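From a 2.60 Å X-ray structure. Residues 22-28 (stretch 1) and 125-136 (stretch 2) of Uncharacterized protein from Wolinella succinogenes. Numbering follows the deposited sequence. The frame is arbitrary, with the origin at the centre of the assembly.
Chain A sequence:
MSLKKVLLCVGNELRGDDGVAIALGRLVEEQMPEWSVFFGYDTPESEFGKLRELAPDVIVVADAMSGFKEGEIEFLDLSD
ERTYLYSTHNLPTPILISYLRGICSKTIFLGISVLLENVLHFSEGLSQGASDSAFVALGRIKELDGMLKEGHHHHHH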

ATOM      1  N   ILE A  22       7.224   0.753  -0.042  1.00 31.12           N
ATOM      2  CA  ILE A  22       7.829   1.991   0.403  1.00 32.47           C
ATOM      3  C   ILE A  22       8.262   2.737  -0.839  1.00 33.79           C
ATOM      4  O   ILE A  22       8.084   3.953  -0.955  1.00 35.30           O
ATOM      5  N   ALA A  23       8.834   2.006  -1.784  1.00 32.90           N
ATOM      6  CA  ALA A  23       9.232   2.617  -3.042  1.00 32.73           C
ATOM      7  C   ALA A  23       8.017   3.284  -3.729  1.00 34.82           C
ATOM      8  O   ALA A  23       8.056   4.456  -4.112  1.00 36.85           O
ATOM      9  N   LEU A  24       6.927   2.537  -3.853  1.00 34.23           N
ATOM     10  CA  LEU A  24       5.719   3.068  -4.455  1.00 34.50           C
ATOM     11  C   LEU A  24       5.278   4.349  -3.769  1.00 34.27           C
ATOM     12  O   LEU A  24       4.809   5.268  -4.414  1.00 34.67           O
ATOM     13  N   GLY A  25       5.431   4.390  -2.455  1.00 33.90           N
ATOM     14  CA  GLY A  25       4.986   5.511  -1.657  1.00 34.63           C
ATOM     15  C   GLY A  25       5.707   6.761  -2.078  1.00 37.08           C
ATOM     16  O   GLY A  25       5.115   7.819  -2.198  1.00 38.09           O
ATOM     17  N   ARG A  26       6.998   6.627  -2.324  1.00 37.09           N
ATOM     18  CA  ARG A  26       7.797   7.752  -2.748  1.00 37.79           C
ATOM     19  C   ARG A  26       7.387   8.248  -4.119  1.00 39.77           C
ATOM     20  O   ARG A  26       7.539   9.427  -4.417  1.00 41.69           O
ATOM     21  N   LEU A  27       6.885   7.348  -4.962  1.00 39.39           N
ATOM     22  CA  LEU A  27       6.479   7.732  -6.312  1.00 40.41           C
ATOM     23  C   LEU A  27       5.218   8.577  -6.269  1.00 40.62           C
ATOM     24  O   LEU A  27       5.133   9.608  -6.931  1.00 41.24           O
ATOM     25  N   VAL A  28       4.249   8.135  -5.474  1.00 40.18           N
ATOM     26  CA  VAL A  28       2.976   8.833  -5.345  1.00 42.07           C
ATOM     27  C   VAL A  28       3.232  10.203  -4.733  1.00 43.07           C
ATOM     28  O   VAL A  28       2.603  11.199  -5.086  1.00 43.39           O
ATOM     29  N   GLY A 125      17.427  -2.155  -0.971  1.00 33.80           N
ATOM     30  CA  GLY A 125      17.161  -1.912  -2.379  1.00 33.60           C
ATOM     31  C   GLY A 125      16.374  -3.006  -3.084  1.00 32.00           C
ATOM     32  O   GLY A 125      16.310  -4.148  -2.622  1.00 32.35           O
ATOM     33  N   LEU A 126      15.782  -2.633  -4.212  1.00 30.73           N
ATOM     34  CA  LEU A 126      14.875  -3.478  -4.968  1.00 30.69           C
ATOM     35  C   LEU A 126      15.594  -4.229  -6.070  1.00 31.24           C
ATOM     36  O   LEU A 126      16.642  -3.797  -6.542  1.00 31.94           O
ATOM     37  N   SER A 127      15.029  -5.367  -6.460  1.00 31.44           N
ATOM     38  CA  SER A 127      15.461  -6.097  -7.650  1.00 30.76           C
ATOM     39  C   SER A 127      14.792  -5.452  -8.852  1.00 32.28           C
ATOM     40  O   SER A 127      13.771  -4.784  -8.706  1.00 32.13           O
ATOM     41  N   GLN A 128      15.347  -5.650 -10.042  1.00 33.49           N
ATOM     42  CA  GLN A 128      14.778  -5.013 -11.224  1.00 33.05           C
ATOM     43  C   GLN A 128      13.288  -5.311 -11.295  1.00 33.66           C
ATOM     44  O   GLN A 128      12.475  -4.399 -11.486  1.00 33.77           O
ATOM     45  N   GLY A 129      12.935  -6.584 -11.111  1.00 31.83           N
ATOM     46  CA  GLY A 129      11.545  -7.012 -11.107  1.00 30.61           C
ATOM     47  C   GLY A 129      10.649  -6.243 -10.147  1.00 32.43           C
ATOM     48  O   GLY A 129       9.631  -5.672 -10.555  1.00 33.14           O
ATOM     49  N   ALA A 130      11.017  -6.227  -8.866  1.00 32.62           N
ATOM     50  CA  ALA A 130      10.254  -5.476  -7.867  1.00 32.49           C
ATOM     51  C   ALA A 130      10.190  -3.979  -8.199  1.00 31.39           C
ATOM     52  O   ALA A 130       9.155  -3.352  -8.042  1.00 31.31           O
ATOM     53  N   SER A 131      11.301  -3.419  -8.653  1.00 31.53           N
ATOM     54  CA  SER A 131      11.321  -2.035  -9.126  1.00 32.60           C
ATOM     55  C   SER A 131      10.287  -1.781 -10.228  1.00 32.38           C
ATOM     56  O   SER A 131       9.465  -0.874 -10.123  1.00 32.36           O
ATOM     57  N   ASP A 132      10.331  -2.581 -11.283  1.00 32.31           N
ATOM     58  CA  ASP A 132       9.323  -2.497 -12.330  1.00 32.61           C
ATOM     59  C   ASP A 132       7.920  -2.569 -11.733  1.00 32.43           C
ATOM     60  O   ASP A 132       7.052  -1.759 -12.063  1.00 32.19           O
ATOM     61  N   SER A 133       7.715  -3.549 -10.854  1.00 33.23           N
ATOM     62  CA  SER A 133       6.440  -3.761 -10.163  1.00 31.73           C
ATOM     63  C   SER A 133       5.904  -2.517  -9.467  1.00 31.72           C
ATOM     64  O   SER A 133       4.699  -2.284  -9.455  1.00 31.55           O
ATOM     65  N   ALA A 134       6.798  -1.740  -8.860  1.00 31.39           N
ATOM     66  CA  ALA A 134       6.404  -0.515  -8.171  1.00 31.06           C
ATOM     67  C   ALA A 134       5.885   0.533  -9.160  1.00 31.97           C
ATOM     68  O   ALA A 134       4.885   1.192  -8.905  1.00 31.98           O
ATOM     69  N   PHE A 135       6.557   0.672 -10.296  1.00 32.49           N
ATOM     70  CA  PHE A 135       6.070   1.554 -11.352  1.00 32.70           C
ATOM     71  C   PHE A 135       4.744   1.107 -11.933  1.00 33.02           C
ATOM     72  O   PHE A 135       3.872   1.936 -12.184  1.00 34.80           O
ATOM     73  N   VAL A 136       4.583  -0.197 -12.121  1.00 31.50           N
ATOM     74  CA  VAL A 136       3.303  -0.758 -12.532  1.00 31.48           C
ATOM     75  C   VAL A 136       2.209  -0.466 -11.499  1.00 32.52           C
ATOM     76  O   VAL A 136       1.062  -0.172 -11.851  1.00 33.52           O
TER

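The contact between these two stretches is a small, mainly apolar packing of two helices, extended by one leucine from the preceding loop, and crossed by no hydrogen bond. It illustrates a general principle: where one helix offers a methyl group instead of a longer side chain, its neighbour can settle close to the backbone, and larger side chains pack beside it. Here the helix of residues 22-28 and the helix of residues 128-136 run in broadly the same direction, with 40° between their N-to-C directions and a closest axial approach of 9.0 Å. The residues that touch are at least 103 apart in sequence, and together the two stretches bury 236 Å².

Ala-134 is the hub. Its CA lies 5.2 Å from the CA of Leu-24, a short backbone separation, and its CA-to-CB bond points toward the first helix. Three residues of that helix, Ala-23, Leu-24 and Leu-27, gather around it, the i, i+1, i+4 pattern that one face of a helix naturally provides. Ala-23 CB approaches Ala-134 CB at 4.4 Å, a loose methyl-to-methyl contact. Leu-24, with its CA-to-CB bond directed sideways and chi1 t, chi2 p, brings CD1 to 3.4 Å from Ala-134 O. Leu-27, m at chi1 and t at chi2, points toward the second stretch and places its CD1 4.5 Å from Ala-134 CB and 4.0 Å from Ala-134 O. That carbonyl is thus approached by methyl groups of both leucines; these are van der Waals contacts.

The same Leu-27 methyl also meets Phe-135. The CA-to-CB bond of Phe-135 points away from the first helix, yet with chi1 m and chi2 near -80° the ring comes back within reach. Leu-27 CD1 lies over one face of the ring, 4.0 Å from the centroid of Phe-135 and 15° off the ring normal, a CH-pi arrangement; the nearest ring atom, Phe-135 CE1, is 3.9 Å from Leu-27 CD1. Leu-27 has the largest area covered by the other stretch, just ahead of Ala-134.

Ahead of the second helix, Leu-126 extends the apolar patch from a loop. It points toward the first helix in an m, t rotamer, and its CD1 reaches Ala-23 CB at 3.6 Å, so Ala-23 is touched by both the loop and the helix that follows.

No hydrogen bond crosses the contact; the polar side chains find their partners within the second stretch or elsewhere in the structure. Ser-127, chi1 p, occupies the N-cap position: its OG accepts from Ala-130 N at 3.3 Å, satisfying an amide that the first turn of a helix would otherwise leave without a partner. From the next residue, Gln-128 NE2 donates to Asp-132 OD1 at 2.8 Å, an i to i+4 link between exposed side chains. Arg-26 likewise stays clear of the second stretch, its guanidinium being hydrogen-bonded elsewhere in the structure.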

ATOM      1  CB  ILE A  22       9.068   1.779   1.322  1.00 33.57           C
ATOM      2  CG1 ILE A  22       8.747   0.869   2.507  1.00 31.34           C
ATOM      3  CG2 ILE A  22       9.575   3.103   1.811  1.00 33.74           C
ATOM      4  CD1 ILE A  22       7.511   1.244   3.208  1.00 32.00           C
ATOM      5  CB  ALA A  23       9.878   1.592  -3.925  1.00 31.06           C
ATOM      6  CB  LEU A  24       4.597   2.036  -4.384  1.00 32.34           C
ATOM      7  CG  LEU A  24       3.224   2.519  -4.833  1.00 32.98           C
ATOM      8  CD1 LEU A  24       3.201   2.759  -6.336  1.00 33.22           C
ATOM      9  CD2 LEU A  24       2.177   1.517  -4.429  1.00 31.75           C
ATOM     10  CB  ARG A  26       9.268   7.369  -2.767  1.00 38.47           C
ATOM     11  CG  ARG A  26       9.818   7.107  -1.400  1.00 38.75           C
ATOM     12  CD  ARG A  26      11.310   6.856  -1.423  1.00 40.91           C
ATOM     13  NE  ARG A  26      11.835   6.802  -0.058  1.00 44.57           N
ATOM     14  CZ  ARG A  26      12.134   5.680   0.595  1.00 43.39           C
ATOM     15  NH1 ARG A  26      11.979   4.502   0.002  1.00 40.26           N
ATOM     16  NH2 ARG A  26      12.596   5.740   1.840  1.00 43.60           N
ATOM     17  CB  LEU A  27       6.279   6.512  -7.212  1.00 38.66           C
ATOM     18  CG  LEU A  27       7.518   5.643  -7.437  1.00 39.43           C
ATOM     19  CD1 LEU A  27       7.175   4.398  -8.270  1.00 35.72           C
ATOM     20  CD2 LEU A  27       8.624   6.453  -8.078  1.00 37.49           C
ATOM     21  CB  VAL A  28       1.967   8.017  -4.481  1.00 39.30           C
ATOM     22  CG1 VAL A  28       0.746   8.852  -4.102  1.00 39.97           C
ATOM     23  CG2 VAL A  28       1.543   6.761  -5.211  1.00 37.64           C
ATOM     24  CB  LEU A 126      13.780  -2.619  -5.593  1.00 30.72           C
ATOM     25  CG  LEU A 126      12.951  -1.784  -4.620  1.00 29.59           C
ATOM     26  CD1 LEU A 126      11.771  -1.168  -5.332  1.00 27.00           C
ATOM     27  CD2 LEU A 126      12.503  -2.640  -3.425  1.00 29.73           C
ATOM     28  CB  SER A 127      15.046  -7.560  -7.552  1.00 28.52           C
ATOM     29  OG  SER A 127      13.638  -7.689  -7.501  1.00 28.14           O
ATOM     30  CB  GLN A 128      15.501  -5.446 -12.508  1.00 33.77           C
ATOM     31  CG  GLN A 128      15.036  -4.699 -13.770  1.00 34.97           C
ATOM     32  CD  GLN A 128      15.304  -3.196 -13.717  1.00 37.93           C
ATOM     33  OE1 GLN A 128      16.454  -2.769 -13.629  1.00 39.89           O
ATOM     34  NE2 GLN A 128      14.242  -2.390 -13.784  1.00 36.91           N
ATOM     35  CB  ALA A 130      10.827  -5.697  -6.477  1.00 30.83           C
ATOM     36  CB  SER A 131      12.711  -1.663  -9.623  1.00 32.85           C
ATOM     37  OG  SER A 131      12.651  -0.490 -10.413  1.00 35.73           O
ATOM     38  CB  ASP A 132       9.514  -3.618 -13.361  1.00 32.75           C
ATOM     39  CG  ASP A 132      10.803  -3.471 -14.174  1.00 35.03           C
ATOM     40  OD1 ASP A 132      11.448  -2.395 -14.128  1.00 35.78           O
ATOM     41  OD2 ASP A 132      11.179  -4.450 -14.855  1.00 36.26           O
ATOM     42  CB  SER A 133       6.581  -4.869  -9.124  1.00 31.84           C
ATOM     43  OG  SER A 133       6.740  -6.128  -9.740  1.00 33.22           O
ATOM     44  CB  ALA A 134       7.556   0.034  -7.353  1.00 30.00           C
ATOM     45  CB  PHE A 135       7.121   1.755 -12.438  1.00 33.28           C
ATOM     46  CG  PHE A 135       8.206   2.704 -12.028  1.00 34.75           C
ATOM     47  CD1 PHE A 135       7.997   4.073 -12.082  1.00 34.41           C
ATOM     48  CD2 PHE A 135       9.408   2.229 -11.534  1.00 34.48           C
ATOM     49  CE1 PHE A 135       8.977   4.945 -11.687  1.00 35.89           C
ATOM     50  CE2 PHE A 135      10.389   3.097 -11.133  1.00 33.89           C
ATOM     51  CZ  PHE A 135      10.176   4.458 -11.212  1.00 35.40           C
ATOM     52  CB  VAL A 136       3.426  -2.280 -12.778  1.00 31.69           C
ATOM     53  CG1 VAL A 136       2.061  -2.932 -12.869  1.00 30.73           C
ATOM     54  CG2 VAL A 136       4.248  -2.554 -14.023  1.00 28.53           C
TER